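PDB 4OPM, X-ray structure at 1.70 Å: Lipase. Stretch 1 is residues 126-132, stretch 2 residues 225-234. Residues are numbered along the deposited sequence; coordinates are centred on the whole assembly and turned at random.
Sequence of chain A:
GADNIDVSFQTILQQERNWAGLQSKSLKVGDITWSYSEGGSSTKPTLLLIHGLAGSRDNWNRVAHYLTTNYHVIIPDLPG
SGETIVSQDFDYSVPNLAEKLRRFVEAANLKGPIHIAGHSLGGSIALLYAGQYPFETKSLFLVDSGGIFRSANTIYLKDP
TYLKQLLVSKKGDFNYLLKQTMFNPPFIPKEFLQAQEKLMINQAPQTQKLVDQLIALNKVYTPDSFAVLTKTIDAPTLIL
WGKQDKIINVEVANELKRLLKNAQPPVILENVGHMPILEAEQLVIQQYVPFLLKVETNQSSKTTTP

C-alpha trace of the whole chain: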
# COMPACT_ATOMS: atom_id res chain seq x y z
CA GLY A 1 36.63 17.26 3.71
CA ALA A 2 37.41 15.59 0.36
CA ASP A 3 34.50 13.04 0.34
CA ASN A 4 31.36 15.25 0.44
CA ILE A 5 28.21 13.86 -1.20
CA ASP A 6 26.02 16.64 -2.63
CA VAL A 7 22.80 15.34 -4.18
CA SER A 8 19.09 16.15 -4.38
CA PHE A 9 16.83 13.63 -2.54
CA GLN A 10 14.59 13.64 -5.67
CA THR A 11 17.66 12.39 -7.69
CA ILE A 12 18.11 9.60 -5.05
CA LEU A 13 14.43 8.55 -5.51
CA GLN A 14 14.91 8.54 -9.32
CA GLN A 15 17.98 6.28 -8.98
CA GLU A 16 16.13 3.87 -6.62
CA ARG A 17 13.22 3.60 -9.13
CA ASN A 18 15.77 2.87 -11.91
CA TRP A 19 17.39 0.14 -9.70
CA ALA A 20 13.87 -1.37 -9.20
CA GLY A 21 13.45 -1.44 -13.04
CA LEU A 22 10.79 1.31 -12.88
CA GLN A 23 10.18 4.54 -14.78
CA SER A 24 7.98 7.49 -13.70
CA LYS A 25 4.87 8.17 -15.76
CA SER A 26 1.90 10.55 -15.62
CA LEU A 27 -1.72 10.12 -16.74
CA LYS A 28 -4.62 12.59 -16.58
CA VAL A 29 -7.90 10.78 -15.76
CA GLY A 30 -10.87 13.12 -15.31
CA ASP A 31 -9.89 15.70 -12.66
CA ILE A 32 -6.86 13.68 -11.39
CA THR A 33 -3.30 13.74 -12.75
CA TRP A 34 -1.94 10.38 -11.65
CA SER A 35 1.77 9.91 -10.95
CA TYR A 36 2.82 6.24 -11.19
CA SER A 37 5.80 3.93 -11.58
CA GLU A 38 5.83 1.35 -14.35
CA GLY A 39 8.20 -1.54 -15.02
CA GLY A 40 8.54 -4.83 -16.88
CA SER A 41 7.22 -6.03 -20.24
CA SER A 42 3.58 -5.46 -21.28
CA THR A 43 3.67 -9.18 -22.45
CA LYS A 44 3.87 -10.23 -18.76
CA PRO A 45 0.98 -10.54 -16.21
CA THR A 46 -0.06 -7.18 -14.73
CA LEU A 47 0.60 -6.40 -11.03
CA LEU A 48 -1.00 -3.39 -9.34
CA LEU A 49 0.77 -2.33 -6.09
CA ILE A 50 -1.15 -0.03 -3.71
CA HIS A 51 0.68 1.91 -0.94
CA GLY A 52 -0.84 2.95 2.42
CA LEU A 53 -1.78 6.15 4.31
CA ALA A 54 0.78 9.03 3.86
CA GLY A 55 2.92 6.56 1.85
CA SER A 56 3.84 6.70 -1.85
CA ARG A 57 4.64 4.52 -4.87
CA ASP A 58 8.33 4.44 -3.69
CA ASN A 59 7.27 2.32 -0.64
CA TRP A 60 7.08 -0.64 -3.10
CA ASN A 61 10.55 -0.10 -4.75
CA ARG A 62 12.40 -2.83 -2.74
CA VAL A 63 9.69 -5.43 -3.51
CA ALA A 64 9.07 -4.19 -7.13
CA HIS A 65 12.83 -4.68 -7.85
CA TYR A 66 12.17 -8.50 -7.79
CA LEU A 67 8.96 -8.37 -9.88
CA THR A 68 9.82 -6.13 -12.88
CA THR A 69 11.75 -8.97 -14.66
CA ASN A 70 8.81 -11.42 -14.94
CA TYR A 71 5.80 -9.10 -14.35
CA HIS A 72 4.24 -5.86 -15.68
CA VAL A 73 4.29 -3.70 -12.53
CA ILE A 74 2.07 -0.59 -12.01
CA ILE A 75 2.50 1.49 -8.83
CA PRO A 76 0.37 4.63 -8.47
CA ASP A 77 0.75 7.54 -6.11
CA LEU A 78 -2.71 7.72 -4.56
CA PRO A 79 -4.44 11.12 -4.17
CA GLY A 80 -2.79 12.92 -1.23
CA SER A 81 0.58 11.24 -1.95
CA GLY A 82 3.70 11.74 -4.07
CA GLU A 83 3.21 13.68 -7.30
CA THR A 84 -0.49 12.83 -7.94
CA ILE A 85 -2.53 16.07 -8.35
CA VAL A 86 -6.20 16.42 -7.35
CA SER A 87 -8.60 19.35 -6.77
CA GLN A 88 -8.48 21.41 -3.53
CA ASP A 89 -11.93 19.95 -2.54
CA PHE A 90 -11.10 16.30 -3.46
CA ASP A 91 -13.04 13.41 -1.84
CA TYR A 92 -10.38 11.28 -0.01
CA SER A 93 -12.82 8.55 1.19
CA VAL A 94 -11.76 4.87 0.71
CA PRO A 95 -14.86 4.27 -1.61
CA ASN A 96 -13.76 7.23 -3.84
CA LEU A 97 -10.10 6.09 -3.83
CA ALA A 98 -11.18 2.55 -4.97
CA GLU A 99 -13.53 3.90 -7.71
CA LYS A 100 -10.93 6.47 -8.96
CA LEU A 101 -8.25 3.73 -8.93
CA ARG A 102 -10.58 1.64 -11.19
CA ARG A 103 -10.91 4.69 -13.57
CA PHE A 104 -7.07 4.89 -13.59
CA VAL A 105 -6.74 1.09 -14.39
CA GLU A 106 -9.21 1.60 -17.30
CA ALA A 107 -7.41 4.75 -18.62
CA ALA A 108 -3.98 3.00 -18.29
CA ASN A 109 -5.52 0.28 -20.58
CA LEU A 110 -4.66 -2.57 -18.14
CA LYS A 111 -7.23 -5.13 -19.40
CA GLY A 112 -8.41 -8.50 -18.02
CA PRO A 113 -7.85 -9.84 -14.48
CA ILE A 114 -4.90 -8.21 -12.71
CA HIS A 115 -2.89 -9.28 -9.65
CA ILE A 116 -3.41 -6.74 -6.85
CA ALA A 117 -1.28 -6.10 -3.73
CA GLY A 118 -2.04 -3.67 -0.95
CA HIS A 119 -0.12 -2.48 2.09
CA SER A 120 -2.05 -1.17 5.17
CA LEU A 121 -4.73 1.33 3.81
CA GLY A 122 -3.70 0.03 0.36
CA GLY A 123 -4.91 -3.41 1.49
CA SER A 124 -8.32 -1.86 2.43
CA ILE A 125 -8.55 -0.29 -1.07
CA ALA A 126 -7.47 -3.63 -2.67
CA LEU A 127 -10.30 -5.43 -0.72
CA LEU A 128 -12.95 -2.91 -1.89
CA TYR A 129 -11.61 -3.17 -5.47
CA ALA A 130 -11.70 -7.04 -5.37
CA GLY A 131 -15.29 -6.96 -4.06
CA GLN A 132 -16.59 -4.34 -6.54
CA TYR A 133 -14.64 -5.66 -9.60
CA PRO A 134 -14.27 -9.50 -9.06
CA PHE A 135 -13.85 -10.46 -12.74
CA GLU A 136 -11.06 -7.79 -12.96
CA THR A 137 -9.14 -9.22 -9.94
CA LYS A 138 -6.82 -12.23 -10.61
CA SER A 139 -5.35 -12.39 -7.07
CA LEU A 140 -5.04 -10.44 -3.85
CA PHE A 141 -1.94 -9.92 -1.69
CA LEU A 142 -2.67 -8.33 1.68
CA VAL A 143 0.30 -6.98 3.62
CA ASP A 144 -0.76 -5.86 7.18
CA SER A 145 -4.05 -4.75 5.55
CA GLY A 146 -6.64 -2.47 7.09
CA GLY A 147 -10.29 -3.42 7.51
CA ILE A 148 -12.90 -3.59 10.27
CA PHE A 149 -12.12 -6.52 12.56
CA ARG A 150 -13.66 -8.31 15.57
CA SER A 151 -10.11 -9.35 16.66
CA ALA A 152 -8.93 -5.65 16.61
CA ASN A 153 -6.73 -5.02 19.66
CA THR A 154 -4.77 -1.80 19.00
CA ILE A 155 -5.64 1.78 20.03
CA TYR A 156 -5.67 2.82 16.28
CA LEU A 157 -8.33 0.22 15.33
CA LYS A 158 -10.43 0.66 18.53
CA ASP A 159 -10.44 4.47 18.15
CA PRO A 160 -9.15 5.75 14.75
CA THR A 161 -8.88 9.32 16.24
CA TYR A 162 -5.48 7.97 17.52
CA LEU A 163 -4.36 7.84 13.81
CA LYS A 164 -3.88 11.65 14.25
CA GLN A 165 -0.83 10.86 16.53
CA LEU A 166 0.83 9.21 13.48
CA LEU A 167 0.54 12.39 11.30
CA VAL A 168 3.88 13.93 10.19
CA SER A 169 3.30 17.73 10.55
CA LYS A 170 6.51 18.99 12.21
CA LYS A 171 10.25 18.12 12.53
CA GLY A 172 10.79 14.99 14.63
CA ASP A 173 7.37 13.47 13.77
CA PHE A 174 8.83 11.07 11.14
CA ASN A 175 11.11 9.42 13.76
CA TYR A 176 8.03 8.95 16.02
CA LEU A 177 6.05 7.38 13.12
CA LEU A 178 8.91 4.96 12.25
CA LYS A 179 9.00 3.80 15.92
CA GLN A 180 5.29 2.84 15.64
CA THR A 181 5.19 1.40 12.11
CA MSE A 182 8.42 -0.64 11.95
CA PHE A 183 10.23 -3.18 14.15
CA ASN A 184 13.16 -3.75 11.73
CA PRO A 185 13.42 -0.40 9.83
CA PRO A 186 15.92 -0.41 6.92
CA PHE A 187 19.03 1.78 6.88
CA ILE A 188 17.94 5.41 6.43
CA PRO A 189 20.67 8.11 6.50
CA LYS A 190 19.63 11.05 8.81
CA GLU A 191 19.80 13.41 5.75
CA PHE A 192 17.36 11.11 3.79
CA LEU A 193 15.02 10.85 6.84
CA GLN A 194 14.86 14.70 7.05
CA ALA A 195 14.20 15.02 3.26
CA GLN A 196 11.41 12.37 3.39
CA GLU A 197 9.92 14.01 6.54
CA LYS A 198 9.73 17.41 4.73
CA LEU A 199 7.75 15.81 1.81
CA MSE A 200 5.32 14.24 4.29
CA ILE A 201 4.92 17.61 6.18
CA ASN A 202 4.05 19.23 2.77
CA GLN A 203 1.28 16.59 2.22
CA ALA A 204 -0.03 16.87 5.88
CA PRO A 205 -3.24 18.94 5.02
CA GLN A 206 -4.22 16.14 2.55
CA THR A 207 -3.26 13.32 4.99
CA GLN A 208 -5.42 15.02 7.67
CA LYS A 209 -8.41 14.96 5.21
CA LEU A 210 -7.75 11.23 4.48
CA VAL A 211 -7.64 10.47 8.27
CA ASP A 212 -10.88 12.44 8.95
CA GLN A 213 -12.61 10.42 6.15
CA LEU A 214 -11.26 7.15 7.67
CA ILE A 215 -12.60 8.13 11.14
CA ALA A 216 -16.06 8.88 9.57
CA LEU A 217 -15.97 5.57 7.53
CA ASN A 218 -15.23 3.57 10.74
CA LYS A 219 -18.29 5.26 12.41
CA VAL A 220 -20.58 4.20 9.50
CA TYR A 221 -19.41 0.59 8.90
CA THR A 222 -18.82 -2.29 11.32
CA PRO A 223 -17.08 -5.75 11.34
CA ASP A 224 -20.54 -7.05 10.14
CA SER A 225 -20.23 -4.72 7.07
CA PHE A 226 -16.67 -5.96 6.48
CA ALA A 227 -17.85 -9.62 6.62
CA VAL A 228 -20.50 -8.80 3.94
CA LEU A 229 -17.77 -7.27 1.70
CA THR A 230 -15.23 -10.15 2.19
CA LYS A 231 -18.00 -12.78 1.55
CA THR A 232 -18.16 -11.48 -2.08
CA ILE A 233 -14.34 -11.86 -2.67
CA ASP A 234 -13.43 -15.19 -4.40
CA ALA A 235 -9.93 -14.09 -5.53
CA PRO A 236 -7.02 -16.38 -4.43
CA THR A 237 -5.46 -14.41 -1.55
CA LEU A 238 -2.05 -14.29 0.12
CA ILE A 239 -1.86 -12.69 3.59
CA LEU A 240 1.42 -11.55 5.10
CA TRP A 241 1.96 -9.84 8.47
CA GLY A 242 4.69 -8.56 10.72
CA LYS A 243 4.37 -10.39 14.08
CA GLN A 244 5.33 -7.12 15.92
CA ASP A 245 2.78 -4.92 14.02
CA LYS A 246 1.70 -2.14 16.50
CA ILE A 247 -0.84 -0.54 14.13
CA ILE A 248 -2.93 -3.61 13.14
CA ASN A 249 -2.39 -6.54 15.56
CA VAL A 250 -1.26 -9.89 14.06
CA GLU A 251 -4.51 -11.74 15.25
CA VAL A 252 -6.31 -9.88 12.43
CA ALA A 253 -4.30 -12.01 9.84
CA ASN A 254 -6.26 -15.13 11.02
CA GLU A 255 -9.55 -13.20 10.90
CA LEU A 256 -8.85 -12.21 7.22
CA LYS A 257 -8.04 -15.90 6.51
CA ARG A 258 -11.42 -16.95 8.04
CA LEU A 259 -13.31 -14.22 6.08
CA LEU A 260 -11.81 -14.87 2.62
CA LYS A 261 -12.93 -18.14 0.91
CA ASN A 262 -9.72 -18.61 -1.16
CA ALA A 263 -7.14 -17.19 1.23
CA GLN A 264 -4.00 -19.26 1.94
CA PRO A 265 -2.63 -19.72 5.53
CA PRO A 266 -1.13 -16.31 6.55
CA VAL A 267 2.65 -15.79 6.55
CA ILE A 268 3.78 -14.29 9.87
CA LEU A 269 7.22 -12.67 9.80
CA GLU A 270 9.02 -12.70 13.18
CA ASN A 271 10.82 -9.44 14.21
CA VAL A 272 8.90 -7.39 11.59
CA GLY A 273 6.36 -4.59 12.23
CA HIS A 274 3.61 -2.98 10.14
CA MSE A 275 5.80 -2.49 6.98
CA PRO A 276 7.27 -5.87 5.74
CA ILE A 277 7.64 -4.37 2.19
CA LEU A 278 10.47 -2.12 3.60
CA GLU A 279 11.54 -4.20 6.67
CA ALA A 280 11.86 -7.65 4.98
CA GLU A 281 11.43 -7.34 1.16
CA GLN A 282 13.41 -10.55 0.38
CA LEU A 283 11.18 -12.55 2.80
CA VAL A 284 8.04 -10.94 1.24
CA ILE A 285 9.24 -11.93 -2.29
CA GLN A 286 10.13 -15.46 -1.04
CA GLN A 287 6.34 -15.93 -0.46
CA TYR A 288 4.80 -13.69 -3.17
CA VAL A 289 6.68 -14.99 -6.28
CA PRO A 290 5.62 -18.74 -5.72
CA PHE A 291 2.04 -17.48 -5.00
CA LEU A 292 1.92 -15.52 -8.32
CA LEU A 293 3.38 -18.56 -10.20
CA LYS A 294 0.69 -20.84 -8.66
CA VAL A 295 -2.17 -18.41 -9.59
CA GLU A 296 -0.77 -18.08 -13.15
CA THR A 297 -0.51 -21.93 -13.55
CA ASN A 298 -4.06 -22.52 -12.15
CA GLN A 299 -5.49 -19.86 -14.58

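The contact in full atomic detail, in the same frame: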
# COMPACT_ATOMS: atom_id res chain seq x y z
N ALA A 126 -7.54 -2.41 -1.87
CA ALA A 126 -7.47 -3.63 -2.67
C ALA A 126 -8.70 -4.53 -2.41
O ALA A 126 -9.28 -5.05 -3.37
CB ALA A 126 -6.17 -4.39 -2.38
N LEU A 127 -9.12 -4.65 -1.14
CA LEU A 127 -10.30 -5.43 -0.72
C LEU A 127 -11.58 -4.87 -1.35
O LEU A 127 -12.38 -5.63 -1.91
CB LEU A 127 -10.42 -5.46 0.82
CG LEU A 127 -9.48 -6.45 1.54
CD1 LEU A 127 -9.31 -6.10 3.01
CD2 LEU A 127 -9.96 -7.88 1.39
N LEU A 128 -11.76 -3.54 -1.30
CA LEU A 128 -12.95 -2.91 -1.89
C LEU A 128 -12.95 -3.10 -3.41
O LEU A 128 -13.99 -3.43 -3.99
CB LEU A 128 -13.00 -1.42 -1.51
CG LEU A 128 -14.36 -0.73 -1.58
CD1 LEU A 128 -15.44 -1.51 -0.79
CD2 LEU A 128 -14.25 0.69 -1.06
N TYR A 129 -11.78 -2.96 -4.04
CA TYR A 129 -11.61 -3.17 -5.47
C TYR A 129 -11.98 -4.61 -5.87
O TYR A 129 -12.77 -4.80 -6.80
CB TYR A 129 -10.16 -2.85 -5.88
CG TYR A 129 -9.96 -2.78 -7.38
CD1 TYR A 129 -9.85 -3.94 -8.15
CD2 TYR A 129 -9.81 -1.55 -8.02
CE1 TYR A 129 -9.63 -3.88 -9.52
CE2 TYR A 129 -9.58 -1.48 -9.40
CZ TYR A 129 -9.48 -2.65 -10.14
OH TYR A 129 -9.28 -2.59 -11.50
N ALA A 130 -11.46 -5.62 -5.12
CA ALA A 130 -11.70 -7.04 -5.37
C ALA A 130 -13.18 -7.40 -5.23
O ALA A 130 -13.67 -8.26 -5.98
CB ALA A 130 -10.89 -7.88 -4.42
N GLY A 131 -13.87 -6.75 -4.30
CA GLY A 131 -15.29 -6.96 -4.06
C GLY A 131 -16.17 -6.31 -5.12
O GLY A 131 -17.16 -6.91 -5.54
N GLN A 132 -15.81 -5.09 -5.55
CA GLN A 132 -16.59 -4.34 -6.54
C GLN A 132 -16.30 -4.79 -7.97
O GLN A 132 -17.20 -4.75 -8.80
CB GLN A 132 -16.34 -2.82 -6.41
CG GLN A 132 -16.88 -2.20 -5.11
CD GLN A 132 -16.43 -0.78 -4.86
OE1 GLN A 132 -15.39 -0.31 -5.35
NE2 GLN A 132 -17.17 -0.06 -4.03
N SER A 225 -20.33 -5.30 8.42
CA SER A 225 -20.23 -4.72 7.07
C SER A 225 -19.04 -5.31 6.33
O SER A 225 -19.13 -5.65 5.14
CB SER A 225 -20.09 -3.20 7.12
OG SER A 225 -20.92 -2.59 8.08
N PHE A 226 -17.92 -5.44 7.04
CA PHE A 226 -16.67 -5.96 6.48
C PHE A 226 -16.82 -7.43 6.10
O PHE A 226 -16.29 -7.84 5.07
CB PHE A 226 -15.53 -5.75 7.47
CG PHE A 226 -14.17 -6.08 6.89
CD1 PHE A 226 -13.58 -5.24 5.95
CD2 PHE A 226 -13.48 -7.21 7.31
CE1 PHE A 226 -12.32 -5.55 5.42
CE2 PHE A 226 -12.22 -7.51 6.78
CZ PHE A 226 -11.66 -6.69 5.84
N ALA A 227 -17.58 -8.21 6.90
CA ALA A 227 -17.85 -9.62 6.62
C ALA A 227 -18.71 -9.76 5.35
O ALA A 227 -18.48 -10.68 4.56
CB ALA A 227 -18.54 -10.28 7.81
N VAL A 228 -19.65 -8.81 5.13
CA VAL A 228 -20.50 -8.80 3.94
C VAL A 228 -19.62 -8.54 2.70
O VAL A 228 -19.74 -9.25 1.69
CB VAL A 228 -21.67 -7.78 4.07
CG1 VAL A 228 -22.38 -7.54 2.73
CG2 VAL A 228 -22.68 -8.24 5.13
N LEU A 229 -18.69 -7.58 2.79
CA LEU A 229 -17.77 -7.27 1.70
C LEU A 229 -16.87 -8.48 1.38
O LEU A 229 -16.77 -8.88 0.21
CB LEU A 229 -16.90 -6.03 2.05
CG LEU A 229 -15.65 -5.79 1.16
CD1 LEU A 229 -16.04 -5.42 -0.27
CD2 LEU A 229 -14.73 -4.73 1.77
N THR A 230 -16.19 -9.05 2.39
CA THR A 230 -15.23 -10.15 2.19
C THR A 230 -15.92 -11.43 1.69
O THR A 230 -15.29 -12.18 0.94
CB THR A 230 -14.41 -10.42 3.45
OG1 THR A 230 -15.28 -10.69 4.54
CG2 THR A 230 -13.46 -9.27 3.78
N LYS A 231 -17.21 -11.63 2.02
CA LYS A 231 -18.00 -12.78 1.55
C LYS A 231 -18.08 -12.80 0.01
O LYS A 231 -18.14 -13.87 -0.58
CB LYS A 231 -19.42 -12.73 2.16
CG LYS A 231 -20.23 -14.01 2.02
CD LYS A 231 -21.59 -13.90 2.70
CE LYS A 231 -22.39 -15.16 2.50
NZ LYS A 231 -23.78 -15.02 3.02
N THR A 232 -18.05 -11.63 -0.63
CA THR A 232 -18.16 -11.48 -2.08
C THR A 232 -16.80 -11.65 -2.81
O THR A 232 -16.78 -11.64 -4.05
CB THR A 232 -18.78 -10.10 -2.44
OG1 THR A 232 -17.85 -9.05 -2.18
CG2 THR A 232 -20.10 -9.84 -1.72
N ILE A 233 -15.68 -11.77 -2.07
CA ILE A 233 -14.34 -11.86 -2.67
C ILE A 233 -13.92 -13.34 -2.84
O ILE A 233 -13.69 -14.03 -1.85
CB ILE A 233 -13.30 -11.06 -1.83
CG1 ILE A 233 -13.68 -9.55 -1.78
CG2 ILE A 233 -11.88 -11.24 -2.41
CD1 ILE A 233 -12.95 -8.72 -0.73
N ASP A 234 -13.81 -13.80 -4.09
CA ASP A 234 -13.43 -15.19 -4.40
C ASP A 234 -11.98 -15.28 -4.86
O ASP A 234 -11.49 -16.38 -5.09
CB ASP A 234 -14.35 -15.76 -5.50
CG ASP A 234 -15.80 -16.02 -5.10
OD1 ASP A 234 -16.11 -15.96 -3.88
OD2 ASP A 234 -16.62 -16.30 -6.00
O HOH W 1 -12.72 -11.23 -5.92
O HOH W 2 -17.77 -9.52 -5.61

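At the centre of this contact sits Leu-127, whose CA-to-CB bond points toward the second stretch and which gives up more surface to it than any other residue here. Its m,t rotamer spreads the two methyls over different neighbours. CD1 of Leu-127 lies 3.7 Å from CZ of Phe-226, near the plane of the ring and at its edge, so the aromatic offers its rim rather than its face. CD2 of Leu-127 lies 3.8 Å from CD1 of Ile-233. One leucine thus touches both the helix of the second stretch and the loop that follows it.

Leu-229 and Ile-233 answer from the other side, both with CA-to-CB bonds directed toward the first helix. Leu-229 takes a t,p rotamer; its CD1 comes within 4.0 Å of CD1 of Leu-128. Leu-128 starts from a CA-to-CB bond that points away, and only the end of its side chain comes back to the contact. Ile-233 reaches along the first helix: its CD1 is 3.4 Å from the backbone O of Leu-127, and its CG2 is 4.0 Å from CB of Ala-130. The CA-to-CB bond of Ala-130 points toward the second stretch.

Gly-131 supplies the closest CA pair across the stretches, its CA lying 5.2 Å from CA of Ile-233. The absence of a side chain matters here: an ideal CB on Gly-131 would fall 2.6 Å from CD1 of Leu-229, a clash. As deposited, CA of Gly-131 packs 4.2 Å from CD1 of Leu-229, and N of Gly-131 is 3.8 Å from CG1 of Ile-233. The helix axes approach to 9.4 Å and their directions differ by 54°, so the contact is a crossing rather than a long parallel seam, and it buries a modest 342 Å² in all.

No direct hydrogen bond joins the stretches, and the polar edge works through local bonds and water. Thr-232 turns its OG1 back to donate to O of Leu-229 at 2.6 Å, while the same OG1 rests 3.8 Å from CA of Gly-131. The hydroxyl is therefore satisfied within its own stretch even as it packs against the glycine. Water 2 donates to O of Gly-131 at 2.7 Å and to O of Thr-232 at 2.8 Å, tying together two carbonyls that could not bond to each other. Water 1 makes a looser bridge, donating to O of Ala-130 at 3.1 Å and accepting a weak bond from N of Asp-234 at 3.3 Å.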